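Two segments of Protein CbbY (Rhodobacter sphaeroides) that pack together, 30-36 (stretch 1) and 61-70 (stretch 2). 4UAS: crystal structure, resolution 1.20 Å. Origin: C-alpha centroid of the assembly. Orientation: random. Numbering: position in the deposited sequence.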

# COMPACT_ATOMS: atom_id res chain seq x y z
N ALA A 30 -10.96 -18.96 11.91
CA ALA A 30 -10.53 -19.14 13.27
C ALA A 30 -11.47 -18.55 14.29
O ALA A 30 -11.60 -19.07 15.42
N LEU A 31 -12.15 -17.48 13.93
CA LEU A 31 -13.15 -16.82 14.72
C LEU A 31 -14.51 -17.52 14.77
O LEU A 31 -15.36 -17.17 15.57
N GLY A 32 -14.65 -18.55 13.94
CA GLY A 32 -15.89 -19.30 13.90
C GLY A 32 -17.03 -18.70 13.17
O GLY A 32 -18.17 -19.14 13.35
N VAL A 33 -16.76 -17.69 12.35
CA VAL A 33 -17.80 -17.05 11.55
C VAL A 33 -17.82 -17.67 10.17
O VAL A 33 -16.82 -18.26 9.72
N ASP A 34 -18.93 -17.52 9.46
CA ASP A 34 -19.13 -18.06 8.14
C ASP A 34 -18.64 -17.17 7.01
O ASP A 34 -18.68 -17.56 5.82
N TRP A 35 -18.06 -16.04 7.33
CA TRP A 35 -17.64 -15.07 6.31
C TRP A 35 -16.49 -15.63 5.49
O TRP A 35 -15.58 -16.28 6.00
N PHE A 36 -16.53 -15.35 4.17
CA PHE A 36 -15.46 -15.81 3.29
C PHE A 36 -15.47 -14.87 2.07
O PHE A 36 -16.52 -14.66 1.46
N HIS A 61 -23.67 -4.71 5.11
CA HIS A 61 -24.59 -5.32 4.15
C HIS A 61 -24.66 -6.83 4.21
O HIS A 61 -25.65 -7.41 3.78
N GLN A 62 -23.68 -7.52 4.77
CA GLN A 62 -23.64 -8.94 4.70
C GLN A 62 -24.74 -9.60 5.56
O GLN A 62 -25.08 -9.11 6.58
N LYS A 63 -25.18 -10.79 5.16
CA LYS A 63 -26.30 -11.51 5.78
C LYS A 63 -25.90 -12.78 6.51
O LYS A 63 -26.75 -13.58 6.89
N GLY A 64 -24.62 -12.97 6.74
CA GLY A 64 -24.13 -14.09 7.49
C GLY A 64 -24.02 -13.76 8.98
O GLY A 64 -24.80 -12.95 9.48
N ASP A 65 -23.09 -14.40 9.67
CA ASP A 65 -23.03 -14.30 11.10
C ASP A 65 -22.78 -12.87 11.55
O ASP A 65 -22.04 -12.14 10.88
N PRO A 66 -23.35 -12.48 12.69
CA PRO A 66 -22.97 -11.15 13.25
C PRO A 66 -21.54 -11.18 13.73
O PRO A 66 -21.00 -12.22 14.06
N ALA A 67 -20.89 -10.02 13.78
CA ALA A 67 -19.53 -9.98 14.29
C ALA A 67 -19.47 -10.44 15.75
O ALA A 67 -20.23 -9.93 16.58
N PRO A 68 -18.57 -11.37 16.08
CA PRO A 68 -18.50 -11.85 17.47
C PRO A 68 -17.47 -11.12 18.33
O PRO A 68 -17.45 -11.30 19.52
N LEU A 69 -16.72 -10.16 17.76
CA LEU A 69 -15.76 -9.33 18.43
C LEU A 69 -15.86 -7.94 17.82
O LEU A 69 -16.30 -7.77 16.68
N PRO A 70 -15.32 -6.92 18.53
CA PRO A 70 -15.21 -5.60 17.90
C PRO A 70 -14.32 -5.69 16.66
O PRO A 70 -13.40 -6.49 16.60

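Neither stretch offers a regular strand to the other, and the polar atoms between them are satisfied by side chains, single backbone groups and one water. Asp 34 and Asp 65 do most of this work by a reciprocal exchange. Asp 34, in the p rotamer, leaves its backbone sideways but brings OD1 to 2.9 Å from the backbone N of Asp 65, a nearly straight hydrogen bond. Asp 65, chi1 m, points toward stretch 1 and returns the favour: its OD2 accepts from the backbone N of Asp 34 at 2.9 Å, with a more bent angle. Aspartate suits both places because its short side chain carries a carboxylate to a nearby amide. The price is two like charges close together, Asp 34 OD1 and Asp 65 OD2 lying 3.3 Å apart with no hydrogen bond between them. Each of these oxygens accepts an amide proton, and the remaining pair shares water 1: the oxygen O of water 1 lies 2.9 Å from Asp 34 OD2 and 2.8 Å from Asp 65 OD1, donating to both.

Trp 35, chi1 m, is buried, and its indole nitrogen needs an acceptor there: NE1 donates to Asp 65 O at 2.8 Å, near the ring plane. Asp 65 O also accepts from Gln 62 NE2 at 2.9 Å, a bond within stretch 2, while Gln 62 OE1 accepts from Gly 64 N at 2.8 Å, so both ends of the amide are used. Gly 64 has no side chain, and a CB there would clash with Asp 34 OD1.

Apolar contacts continue beyond the indole. Trp 35 CH2 lies 4.0 Å from Ala 67 CB, whose small methyl fits beside the ring. Val 33, chi1 m, points inward and sets CG1 3.6 Å from Pro 68 CD. Farther along, Leu 31 and Leu 69, both m,t, meet through Leu 31 CD2 and Leu 69 CD1 at 3.9 Å.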

# COMPACT_ATOMS: atom_id res chain seq x y z
CB ALA A 30 -9.12 -18.56 13.45
CB LEU A 31 -13.28 -15.38 14.29
CG LEU A 31 -12.08 -14.51 14.59
CD1 LEU A 31 -12.28 -13.09 14.09
CD2 LEU A 31 -11.78 -14.45 16.10
CB VAL A 33 -17.70 -15.51 11.48
CG1 VAL A 33 -17.98 -14.89 12.82
CG2 VAL A 33 -16.36 -15.06 10.90
CB ASP A 34 -20.60 -18.47 7.92
CG ASP A 34 -21.56 -17.35 7.88
OD1 ASP A 34 -21.27 -16.27 8.38
OD2 ASP A 34 -22.68 -17.54 7.32
CB TRP A 35 -17.15 -13.76 6.97
CG TRP A 35 -18.01 -13.22 8.05
CD1 TRP A 35 -19.36 -13.38 8.24
CD2 TRP A 35 -17.58 -12.33 9.05
NE1 TRP A 35 -19.75 -12.71 9.36
CE2 TRP A 35 -18.68 -12.03 9.86
CE3 TRP A 35 -16.33 -11.75 9.35
CZ2 TRP A 35 -18.58 -11.18 10.97
CZ3 TRP A 35 -16.21 -10.93 10.49
CH2 TRP A 35 -17.34 -10.62 11.26
CB PHE A 36 -15.69 -17.27 2.83
CG PHE A 36 -14.64 -17.72 1.92
CD1 PHE A 36 -13.39 -18.17 2.47
CD2 PHE A 36 -14.73 -17.65 0.60
CE1 PHE A 36 -12.35 -18.58 1.67
CE2 PHE A 36 -13.69 -18.03 -0.22
CZ PHE A 36 -12.49 -18.50 0.29
CB HIS A 61 -24.23 -4.90 2.71
CG HIS A 61 -24.11 -3.41 2.53
ND1 HIS A 61 -25.20 -2.59 2.69
CD2 HIS A 61 -23.06 -2.60 2.21
CE1 HIS A 61 -24.84 -1.33 2.52
NE2 HIS A 61 -23.55 -1.31 2.22
CB GLN A 62 -22.29 -9.46 5.09
CG GLN A 62 -21.87 -9.30 6.54
CD GLN A 62 -22.16 -10.51 7.43
OE1 GLN A 62 -22.13 -11.66 6.95
NE2 GLN A 62 -22.40 -10.26 8.70
CB LYS A 63 -27.34 -11.77 4.69
CG LYS A 63 -27.91 -10.53 4.03
CD LYS A 63 -28.59 -9.61 5.06
CE LYS A 63 -28.54 -8.12 4.74
NZ LYS A 63 -28.83 -7.86 3.31
CB ASP A 65 -21.89 -15.17 11.66
CG ASP A 65 -22.08 -16.64 11.48
OD1 ASP A 65 -23.26 -17.10 11.45
OD2 ASP A 65 -21.03 -17.36 11.52
CB PRO A 66 -23.95 -10.98 14.40
CG PRO A 66 -24.30 -12.31 14.79
CD PRO A 66 -24.28 -13.19 13.57
CB ALA A 67 -19.00 -8.56 14.22
CB PRO A 68 -18.04 -13.30 17.28
CG PRO A 68 -17.07 -13.21 16.16
CD PRO A 68 -17.71 -12.20 15.20
CB LEU A 69 -14.31 -9.82 18.13
CG LEU A 69 -13.83 -11.13 18.55
CD1 LEU A 69 -12.36 -11.26 18.23
CD2 LEU A 69 -14.00 -11.30 20.03
CB PRO A 70 -14.52 -4.76 18.98
CG PRO A 70 -14.92 -5.43 20.29
CD PRO A 70 -14.90 -6.90 19.94
O HOH W 1 -24.86 -17.19 9.15